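Local coordinates for protein ribokinase (Cryptococcus neoformans var. grubii serotype A, PDB 6CW5) that probably catalyses the ATP- and magnesium-dependent phosphorylation of D-ribose at O-5, yielding D-ribose 5-phosphate for nucleotide and amino-acid synthesis or the pentose phosphate pathway, at residues S20-E25 with G121-L126; G49-N54 with N171-L176; W78-L83 with D91-V96. All blocks are in the same frame, centred on the assembly; numbering follows the deposited sequence.

Contact 1 (S20-E25 with G121-L126); sequences SVNIDE and GANYYL
Asn123 OD1 takes a hydrogen bond from the backbone N of Val21 at 2.8 Å, and the other half of the same amide returns one, from Asn123 ND2 to Val21 O at 2.9 Å. One side-chain amide thus grips both the N-H and the C=O of a single residue, as the edge of a neighbouring strand might. The first bond is nearly straight, 165° at the hydrogen, with the donor tilted from the carbonyl plane of the amide. The second is more bent, and its donor stands 54° out of the plane of the Val21 carbonyl, above it and not on a lone pair. Two bonds in opposite senses fix the rotation of the amide. They also give buried backbone atoms partners just before strand 22-29, in the bend where the chain leaves strand 15-18 of the central sheet of this PfkB-family kinase for the smaller, lid-like sheet. Asn123 itself sits in the short 3-10 segment that follows strand 115-119, so its side chain ties the exit of the last lid strand in the chain to the entry of the first. Its CB points toward Ser20-Asn22, and with CG anti to the carbonyl carbon the amide lies beside Val21. Ser20 lies against the oxygen end of the amide, its CB 3.5 Å from Asn123 OD1, while its hydroxyl bonds to Glu146 and to the backbone N of Gly52. Asn22 crosses Asn123 at roughly a right angle, the amide planes 69° apart, and its ND2 hydrogen-bonds a glycerol, probably from the crystallisation liquor, in the predicted ribose site.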
loop_
_atom_site.group_PDB
_atom_site.type_symbol
_atom_site.label_atom_id
_atom_site.label_comp_id
_atom_site.label_asym_id
_atom_site.label_seq_id
_atom_site.Cartn_x
_atom_site.Cartn_y
_atom_site.Cartn_z
ATOM N N SER A 20 -3.868 -9.007 -10.162
ATOM C CA SER A 20 -3.126 -8.695 -11.378
ATOM C C SER A 20 -3.851 -9.155 -12.629
ATOM O O SER A 20 -4.649 -10.096 -12.604
ATOM C CB SER A 20 -1.768 -9.400 -11.302
ATOM O OG SER A 20 -1.982 -10.797 -11.119
ATOM N N VAL A 21 -3.480 -8.524 -13.753
ATOM C CA VAL A 21 -3.814 -8.963 -15.100
ATOM C C VAL A 21 -2.513 -9.041 -15.872
ATOM O O VAL A 21 -1.746 -8.074 -15.887
ATOM C CB VAL A 21 -4.778 -7.989 -15.791
ATOM C CG1 VAL A 21 -5.113 -8.457 -17.220
ATOM C CG2 VAL A 21 -6.040 -7.842 -14.942
ATOM N N ASN A 22 -2.256 -10.190 -16.502
ATOM C CA ASN A 22 -1.046 -10.390 -17.286
ATOM C C ASN A 22 -1.407 -10.803 -18.699
ATOM O O ASN A 22 -2.391 -11.514 -18.931
ATOM C CB ASN A 22 -0.150 -11.500 -16.723
ATOM C CG ASN A 22 0.477 -11.133 -15.395
ATOM O OD1 ASN A 22 0.716 -9.970 -15.104
ATOM N ND2 ASN A 22 0.786 -12.132 -14.620
ATOM N N ILE A 23 -0.586 -10.363 -19.635
ATOM C CA ILE A 23 -0.521 -11.011 -20.942
ATOM C C ILE A 23 0.558 -12.076 -20.810
ATOM O O ILE A 23 1.721 -11.749 -20.585
ATOM C CB ILE A 23 -0.216 -10.010 -22.057
ATOM C CG1 ILE A 23 -1.362 -8.999 -22.130
ATOM C CG2 ILE A 23 -0.030 -10.749 -23.393
ATOM C CD1 ILE A 23 -1.117 -7.849 -23.115
ATOM N N ASP A 24 0.163 -13.352 -20.917
ATOM C CA ASP A 24 1.083 -14.471 -20.786
ATOM C C ASP A 24 1.696 -14.750 -22.145
ATOM O O ASP A 24 0.976 -14.909 -23.128
ATOM C CB ASP A 24 0.362 -15.733 -20.308
ATOM C CG ASP A 24 -0.066 -15.659 -18.835
ATOM O OD1 ASP A 24 0.267 -14.669 -18.153
ATOM O OD2 ASP A 24 -0.715 -16.621 -18.387
ATOM N N GLU A 25 3.016 -14.851 -22.191
ATOM C CA GLU A 25 3.705 -15.257 -23.406
ATOM C C GLU A 25 4.358 -16.599 -23.128
ATOM O O GLU A 25 5.297 -16.676 -22.327
ATOM C CB GLU A 25 4.726 -14.211 -23.801
ATOM C CG GLU A 25 4.085 -12.947 -24.313
ATOM C CD GLU A 25 5.127 -11.960 -24.776
ATOM O OE1 GLU A 25 5.877 -11.468 -23.924
ATOM O OE2 GLU A 25 5.213 -11.710 -25.997
ATOM N N GLY A 121 4.477 -3.950 -14.857
ATOM C CA GLY A 121 3.729 -3.023 -15.717
ATOM C C GLY A 121 2.604 -2.352 -14.939
ATOM O O GLY A 121 2.774 -1.928 -13.789
ATOM N N ALA A 122 1.415 -2.307 -15.550
ATOM C CA ALA A 122 0.269 -1.646 -14.931
ATOM C C ALA A 122 -0.185 -2.316 -13.647
ATOM O O ALA A 122 -0.915 -1.696 -12.861
ATOM C CB ALA A 122 -0.905 -1.602 -15.927
ATOM N N ASN A 123 0.234 -3.555 -13.385
ATOM C CA ASN A 123 -0.200 -4.188 -12.143
ATOM C C ASN A 123 0.316 -3.455 -10.918
ATOM O O ASN A 123 -0.286 -3.583 -9.838
ATOM C CB ASN A 123 0.249 -5.649 -12.092
ATOM C CG ASN A 123 -0.535 -6.516 -13.026
ATOM O OD1 ASN A 123 -1.764 -6.401 -13.102
ATOM N ND2 ASN A 123 0.167 -7.389 -13.772
ATOM N N TYR A 124 1.400 -2.687 -11.053
ATOM C CA TYR A 124 1.932 -1.906 -9.937
ATOM C C TYR A 124 1.556 -0.433 -10.023
ATOM O O TYR A 124 2.138 0.397 -9.311
ATOM C CB TYR A 124 3.459 -2.061 -9.835
ATOM C CG TYR A 124 3.876 -3.155 -8.879
ATOM C CD1 TYR A 124 3.382 -4.445 -9.006
ATOM C CD2 TYR A 124 4.753 -2.884 -7.831
ATOM C CE1 TYR A 124 3.759 -5.442 -8.113
ATOM C CE2 TYR A 124 5.149 -3.869 -6.943
ATOM C CZ TYR A 124 4.654 -5.141 -7.092
ATOM O OH TYR A 124 5.025 -6.121 -6.191
ATOM N N TYR A 125 0.589 -0.095 -10.859
ATOM C CA TYR A 125 0.058 1.264 -10.907
ATOM C C TYR A 125 -0.951 1.489 -9.798
ATOM O O TYR A 125 -1.815 0.650 -9.543
ATOM C CB TYR A 125 -0.622 1.493 -12.234
ATOM C CG TYR A 125 -1.445 2.767 -12.327
ATOM C CD1 TYR A 125 -0.838 3.992 -12.641
ATOM C CD2 TYR A 125 -2.826 2.743 -12.155
ATOM C CE1 TYR A 125 -1.597 5.162 -12.777
ATOM C CE2 TYR A 125 -3.593 3.927 -12.307
ATOM C CZ TYR A 125 -2.971 5.116 -12.593
ATOM O OH TYR A 125 -3.726 6.282 -12.729
ATOM N N LEU A 126 -0.838 2.636 -9.144
ATOM C CA LEU A 126 -1.827 3.083 -8.194
ATOM C C LEU A 126 -2.218 4.495 -8.599
ATOM O O LEU A 126 -1.341 5.357 -8.802
ATOM C CB LEU A 126 -1.268 3.060 -6.764
ATOM C CG LEU A 126 -1.026 1.647 -6.249
ATOM C CD1 LEU A 126 -0.373 1.706 -4.877
ATOM C CD2 LEU A 126 -2.332 0.915 -6.184
#

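Contact 2 (G49-N54 with N171-L176); sequences GGKGAN and NPSPML
Between the backbones of 49-54 and 171-176 the closest pair of CA atoms, Lys51 CA and Ser173 CA, is 7.9 Å apart, and the side chain of Lys51 bridges most of the interval. Segment 49-54 carries the glycine-rich Gly-Gly-Lys-Gly-Ala-Asn sequence characteristic of ribokinases, with Gly50 as N-cap of helix 51-61; the opposing loop follows strand 167-170 of the central sheet and makes an inverse gamma turn centred on Pro172. Gly50 enters the helix with a positive phi, at backbone angles open to a residue that has no CB. Lys51 touches the loop with its methylenes and leaves its ammonium for other partners. Bends at chi2 (-82°) and chi4 fold the chain back, bringing NZ round to a salt bridge with Asp281, the predicted proton acceptor, and to a bound glycerol. The backbone N of Lys51 bonds to Glu146. Asn171 meets the lysine at about a right angle, presenting its amide oxygen to the middle of the chain, with OD1 3.7 Å from Lys51 CD. That amide is held from its other end by ND2, which donates to Ile193 O on the next strand. Ser173, whose OG is anti to its backbone N (chi1 176°), extends its hydroxyl to the outer bend of the lysine, where Ser173 OG lies 3.3 Å from Lys51 CE.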
loop_
_atom_site.group_PDB
_atom_site.type_symbol
_atom_site.label_atom_id
_atom_site.label_comp_id
_atom_site.label_asym_id
_atom_site.label_seq_id
_atom_site.Cartn_x
_atom_site.Cartn_y
_atom_site.Cartn_z
ATOM N N GLY A 49 -3.888 -13.880 -18.996
ATOM C CA GLY A 49 -3.465 -14.505 -17.756
ATOM C C GLY A 49 -3.432 -13.537 -16.574
ATOM O O GLY A 49 -4.159 -12.541 -16.547
ATOM N N GLY A 50 -2.564 -13.847 -15.602
ATOM C CA GLY A 50 -2.434 -13.092 -14.367
ATOM C C GLY A 50 -3.198 -13.732 -13.217
ATOM O O GLY A 50 -4.306 -14.235 -13.407
ATOM N N LYS A 51 -2.603 -13.746 -12.020
ATOM C CA LYS A 51 -3.275 -14.355 -10.866
ATOM C C LYS A 51 -4.668 -13.754 -10.646
ATOM O O LYS A 51 -5.657 -14.488 -10.487
ATOM C CB LYS A 51 -2.399 -14.202 -9.621
ATOM C CG LYS A 51 -1.170 -15.143 -9.566
ATOM C CD LYS A 51 -1.512 -16.524 -9.057
ATOM C CE LYS A 51 -0.544 -17.597 -9.625
ATOM N NZ LYS A 51 -0.740 -17.674 -11.140
ATOM N N GLY A 52 -4.797 -12.432 -10.717
ATOM C CA GLY A 52 -6.097 -11.832 -10.448
ATOM C C GLY A 52 -7.124 -12.157 -11.519
ATOM O O GLY A 52 -8.243 -12.582 -11.223
ATOM N N ALA A 53 -6.766 -11.958 -12.787
ATOM C CA ALA A 53 -7.721 -12.237 -13.855
ATOM C C ALA A 53 -8.103 -13.722 -13.916
ATOM O O ALA A 53 -9.280 -14.062 -14.140
ATOM C CB ALA A 53 -7.130 -11.787 -15.201
ATOM N N ASN A 54 -7.114 -14.617 -13.795
ATOM C CA ASN A 54 -7.388 -16.057 -13.841
ATOM C C ASN A 54 -8.377 -16.448 -12.757
ATOM O O ASN A 54 -9.333 -17.198 -13.000
ATOM C CB ASN A 54 -6.107 -16.886 -13.631
ATOM C CG ASN A 54 -5.173 -16.884 -14.818
ATOM O OD1 ASN A 54 -5.541 -16.492 -15.914
ATOM N ND2 ASN A 54 -3.941 -17.343 -14.596
ATOM N N ASN A 171 -3.483 -16.203 -1.778
ATOM C CA ASN A 171 -2.582 -17.148 -2.438
ATOM C C ASN A 171 -1.237 -16.434 -2.578
ATOM O O ASN A 171 -1.120 -15.476 -3.369
ATOM C CB ASN A 171 -3.198 -17.537 -3.786
ATOM C CG ASN A 171 -2.316 -18.436 -4.649
ATOM O OD1 ASN A 171 -2.287 -18.267 -5.876
ATOM N ND2 ASN A 171 -1.655 -19.425 -4.043
ATOM N N PRO A 172 -0.213 -16.795 -1.802
ATOM C CA PRO A 172 1.030 -15.973 -1.818
ATOM C C PRO A 172 1.919 -16.252 -3.021
ATOM O O PRO A 172 2.962 -16.920 -2.944
ATOM C CB PRO A 172 1.715 -16.365 -0.512
ATOM C CG PRO A 172 1.240 -17.849 -0.277
ATOM C CD PRO A 172 -0.179 -17.890 -0.802
ATOM N N SER A 173 1.495 -15.728 -4.172
ATOM C CA SER A 173 2.183 -15.989 -5.442
ATOM C C SER A 173 2.365 -14.677 -6.190
ATOM O O SER A 173 1.366 -14.008 -6.505
ATOM C CB SER A 173 1.395 -16.976 -6.306
ATOM O OG SER A 173 2.048 -17.123 -7.568
ATOM N N PRO A 174 3.591 -14.295 -6.549
ATOM C CA PRO A 174 4.855 -14.984 -6.206
ATOM C C PRO A 174 5.126 -14.921 -4.715
ATOM O O PRO A 174 4.505 -14.115 -4.056
ATOM C CB PRO A 174 5.906 -14.183 -6.970
ATOM C CG PRO A 174 5.250 -12.794 -7.174
ATOM C CD PRO A 174 3.805 -13.114 -7.405
ATOM N N MET A 175 6.037 -15.749 -4.194
ATOM C CA MET A 175 6.229 -15.820 -2.750
ATOM C C MET A 175 6.764 -14.500 -2.189
ATOM O O MET A 175 7.576 -13.806 -2.826
ATOM C CB MET A 175 7.182 -16.988 -2.416
ATOM C CG MET A 175 7.402 -17.241 -0.909
ATOM S SD MET A 175 5.930 -17.328 0.074
ATOM C CE MET A 175 5.061 -18.707 -0.720
ATOM N N LEU A 176 6.275 -14.148 -1.000
ATOM C CA LEU A 176 6.709 -12.990 -0.232
ATOM C C LEU A 176 8.078 -13.276 0.377
ATOM O O LEU A 176 8.475 -14.437 0.519
ATOM C CB LEU A 176 5.687 -12.677 0.889
ATOM C CG LEU A 176 4.353 -12.041 0.429
ATOM C CD1 LEU A 176 3.523 -13.017 -0.402
ATOM C CD2 LEU A 176 3.533 -11.603 1.658
#

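Contact 3 (W78-L83 with D91-V96); sequences WVKEML and DKLKIV
Lys80 and Leu93 run alongside one another head to tail, and the nearest approach is from the lysine's CG to Leu93 CD2, 3.7 Å. This one methyl serves several neighbours: Lys80 CB lies 3.9 Å from Leu93 CD2, and Leu83 CD1 comes within 4.0 Å of the same Leu93 CD2, the two leucines crossing at about a right angle. Further out, Lys80 CD passes 4.1 Å from Ile95 CD1. The lysine therefore acts here as a hydrocarbon arm. It is extended through its first three torsions (chi1 -176°), which carries the methylenes alongside Leu93 and across Ile95, and the late turn at chi4 delivers NZ to a salt bridge with Glu84, one turn further along the helix. Leu93 and Ile95 both point to the helix, two residues apart, while Lys94 between them points away and anchors the other face: its NZ donates to Lys92 O at 2.8 Å and forms a salt bridge with Asp69. The setting is a beta-alpha-beta crossover of the Rossmann-like ribokinase fold, in which the chain runs from strand 66-73 through helix 77-85 into strand 93-96, an outermost strand of the large central sheet within the subunit. Helix and returning strand are close to antiparallel, 164° between directions, with axes 10.6 Å apart, so apolar side chains fill the interval. From strand 66-73, Leu68 touches Leu83 and Ile72 touches Lys80. The backbone of Lys94 is bonded to Gly70 and Ile72 of that strand, consistent with the register in which Leu93 and Ile95 face the helix.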
loop_
_atom_site.group_PDB
_atom_site.type_symbol
_atom_site.label_atom_id
_atom_site.label_comp_id
_atom_site.label_asym_id
_atom_site.label_seq_id
_atom_site.Cartn_x
_atom_site.Cartn_y
_atom_site.Cartn_z
ATOM N N TRP A 78 -8.189 -6.191 -24.707
ATOM C CA TRP A 78 -8.778 -7.457 -25.143
ATOM C C TRP A 78 -8.931 -8.442 -23.984
ATOM O O TRP A 78 -9.842 -9.279 -23.998
ATOM C CB TRP A 78 -7.947 -8.062 -26.285
ATOM C CG TRP A 78 -6.539 -8.460 -25.886
ATOM C CD1 TRP A 78 -5.439 -7.664 -25.871
ATOM C CD2 TRP A 78 -6.103 -9.757 -25.455
ATOM N NE1 TRP A 78 -4.339 -8.382 -25.457
ATOM C CE2 TRP A 78 -4.721 -9.671 -25.201
ATOM C CE3 TRP A 78 -6.743 -10.985 -25.273
ATOM C CZ2 TRP A 78 -3.967 -10.767 -24.764
ATOM C CZ3 TRP A 78 -5.987 -12.075 -24.848
ATOM C CH2 TRP A 78 -4.620 -11.955 -24.605
ATOM N N VAL A 79 -8.078 -8.345 -22.964
ATOM C CA VAL A 79 -8.256 -9.166 -21.766
ATOM C C VAL A 79 -9.420 -8.640 -20.935
ATOM O O VAL A 79 -10.227 -9.415 -20.410
ATOM C CB VAL A 79 -6.962 -9.206 -20.940
ATOM C CG1 VAL A 79 -7.125 -10.134 -19.718
ATOM C CG2 VAL A 79 -5.770 -9.636 -21.820
ATOM N N LYS A 80 -9.515 -7.316 -20.788
ATOM C CA LYS A 80 -10.671 -6.725 -20.114
ATOM C C LYS A 80 -11.971 -7.152 -20.792
ATOM O O LYS A 80 -12.973 -7.437 -20.121
ATOM C CB LYS A 80 -10.540 -5.198 -20.104
ATOM C CG LYS A 80 -11.650 -4.452 -19.335
ATOM C CD LYS A 80 -11.333 -2.963 -19.199
ATOM C CE LYS A 80 -12.563 -2.156 -18.732
ATOM N NZ LYS A 80 -13.621 -2.098 -19.747
ATOM N N GLU A 81 -11.970 -7.224 -22.120
ATOM C CA GLU A 81 -13.188 -7.611 -22.833
ATOM C C GLU A 81 -13.511 -9.089 -22.639
ATOM O O GLU A 81 -14.689 -9.461 -22.597
ATOM C CB GLU A 81 -13.038 -7.277 -24.315
ATOM C CG GLU A 81 -12.791 -5.807 -24.525
ATOM C CD GLU A 81 -12.642 -5.440 -25.974
ATOM O OE1 GLU A 81 -12.145 -6.277 -26.757
ATOM O OE2 GLU A 81 -13.038 -4.310 -26.326
ATOM N N MET A 82 -12.488 -9.946 -22.541
ATOM C CA MET A 82 -12.721 -11.353 -22.219
ATOM C C MET A 82 -13.326 -11.496 -20.834
ATOM O O MET A 82 -14.275 -12.263 -20.628
ATOM C CB MET A 82 -11.413 -12.147 -22.280
ATOM C CG MET A 82 -10.844 -12.406 -23.648
ATOM S SD MET A 82 -9.369 -13.452 -23.510
ATOM C CE MET A 82 -10.049 -14.892 -22.683
ATOM N N LEU A 83 -12.756 -10.788 -19.861
ATOM C CA LEU A 83 -13.299 -10.823 -18.506
ATOM C C LEU A 83 -14.758 -10.396 -18.503
ATOM O O LEU A 83 -15.618 -11.062 -17.913
ATOM C CB LEU A 83 -12.466 -9.914 -17.601
ATOM C CG LEU A 83 -11.079 -10.418 -17.228
ATOM C CD1 LEU A 83 -10.212 -9.239 -16.756
ATOM C CD2 LEU A 83 -11.190 -11.511 -16.142
ATOM N N ASP A 91 -15.553 -2.392 -13.550
ATOM C CA ASP A 91 -15.555 -0.946 -13.313
ATOM C C ASP A 91 -14.270 -0.481 -12.633
ATOM O O ASP A 91 -13.844 0.661 -12.828
ATOM C CB ASP A 91 -16.743 -0.525 -12.457
ATOM C CG ASP A 91 -18.052 -0.582 -13.202
ATOM O OD1 ASP A 91 -18.043 -0.960 -14.401
ATOM O OD2 ASP A 91 -19.089 -0.253 -12.577
ATOM N N LYS A 92 -13.653 -1.337 -11.824
ATOM C CA LYS A 92 -12.443 -0.989 -11.089
ATOM C C LYS A 92 -11.187 -1.491 -11.776
ATOM O O LYS A 92 -10.121 -1.499 -11.155
ATOM C CB LYS A 92 -12.501 -1.553 -9.668
ATOM C CG LYS A 92 -13.754 -1.131 -8.885
ATOM C CD LYS A 92 -13.709 0.314 -8.481
ATOM C CE LYS A 92 -14.830 0.625 -7.477
ATOM N NZ LYS A 92 -16.202 0.491 -8.068
ATOM N N LEU A 93 -11.286 -1.927 -13.032
ATOM C CA LEU A 93 -10.121 -2.365 -13.806
ATOM C C LEU A 93 -9.707 -1.170 -14.659
ATOM O O LEU A 93 -10.306 -0.884 -15.707
ATOM C CB LEU A 93 -10.429 -3.609 -14.634
ATOM C CG LEU A 93 -9.243 -4.135 -15.461
ATOM C CD1 LEU A 93 -8.078 -4.509 -14.552
ATOM C CD2 LEU A 93 -9.652 -5.323 -16.295
ATOM N N LYS A 94 -8.698 -0.449 -14.175
ATOM C CA LYS A 94 -8.320 0.830 -14.731
ATOM C C LYS A 94 -7.463 0.617 -15.968
ATOM O O LYS A 94 -6.651 -0.306 -16.016
ATOM C CB LYS A 94 -7.558 1.649 -13.688
ATOM C CG LYS A 94 -8.470 2.058 -12.489
ATOM C CD LYS A 94 -7.703 2.356 -11.206
ATOM C CE LYS A 94 -7.235 1.092 -10.483
ATOM N NZ LYS A 94 -8.325 0.282 -9.852
ATOM N N ILE A 95 -7.638 1.493 -16.957
ATOM C CA ILE A 95 -6.809 1.492 -18.155
ATOM C C ILE A 95 -5.854 2.670 -18.046
ATOM O O ILE A 95 -6.286 3.832 -18.004
ATOM C CB ILE A 95 -7.663 1.580 -19.425
ATOM C CG1 ILE A 95 -8.632 0.388 -19.484
ATOM C CG2 ILE A 95 -6.768 1.617 -20.642
ATOM C CD1 ILE A 95 -9.714 0.529 -20.565
ATOM N N VAL A 96 -4.562 2.383 -18.036
ATOM C CA VAL A 96 -3.542 3.369 -17.698
ATOM C C VAL A 96 -2.875 3.829 -18.976
ATOM O O VAL A 96 -2.297 3.014 -19.700
ATOM C CB VAL A 96 -2.499 2.790 -16.734
ATOM C CG1 VAL A 96 -1.520 3.870 -16.319
ATOM C CG2 VAL A 96 -3.191 2.196 -15.528
#

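How the contacts relate
Contact 1 stands between the other two, at the corner of a bent path from the predicted ribose site to the sheet edge. Contacts 1 and 2, with centres about 11 Å apart, share a backbone seam: Asn22 O lies 2.8 Å from Gly49 N, and Ser20 O 2.8 Å from Ala53 N, both probable hydrogen bonds. The glycerol, probably from the crystallisation liquor, sits where they meet and is also bonded by Asp24 and Gly50; Glu146 is a partner common to both contacts. Contact 3, also about 11 Å from contact 1, stands behind this: Val21 CG1 packs 3.6 Å from Val79 CG1, and its other methyl meets Leu93. Contacts 2 and 3, about 17 Å apart between centres, touch through Ala53 and Leu83.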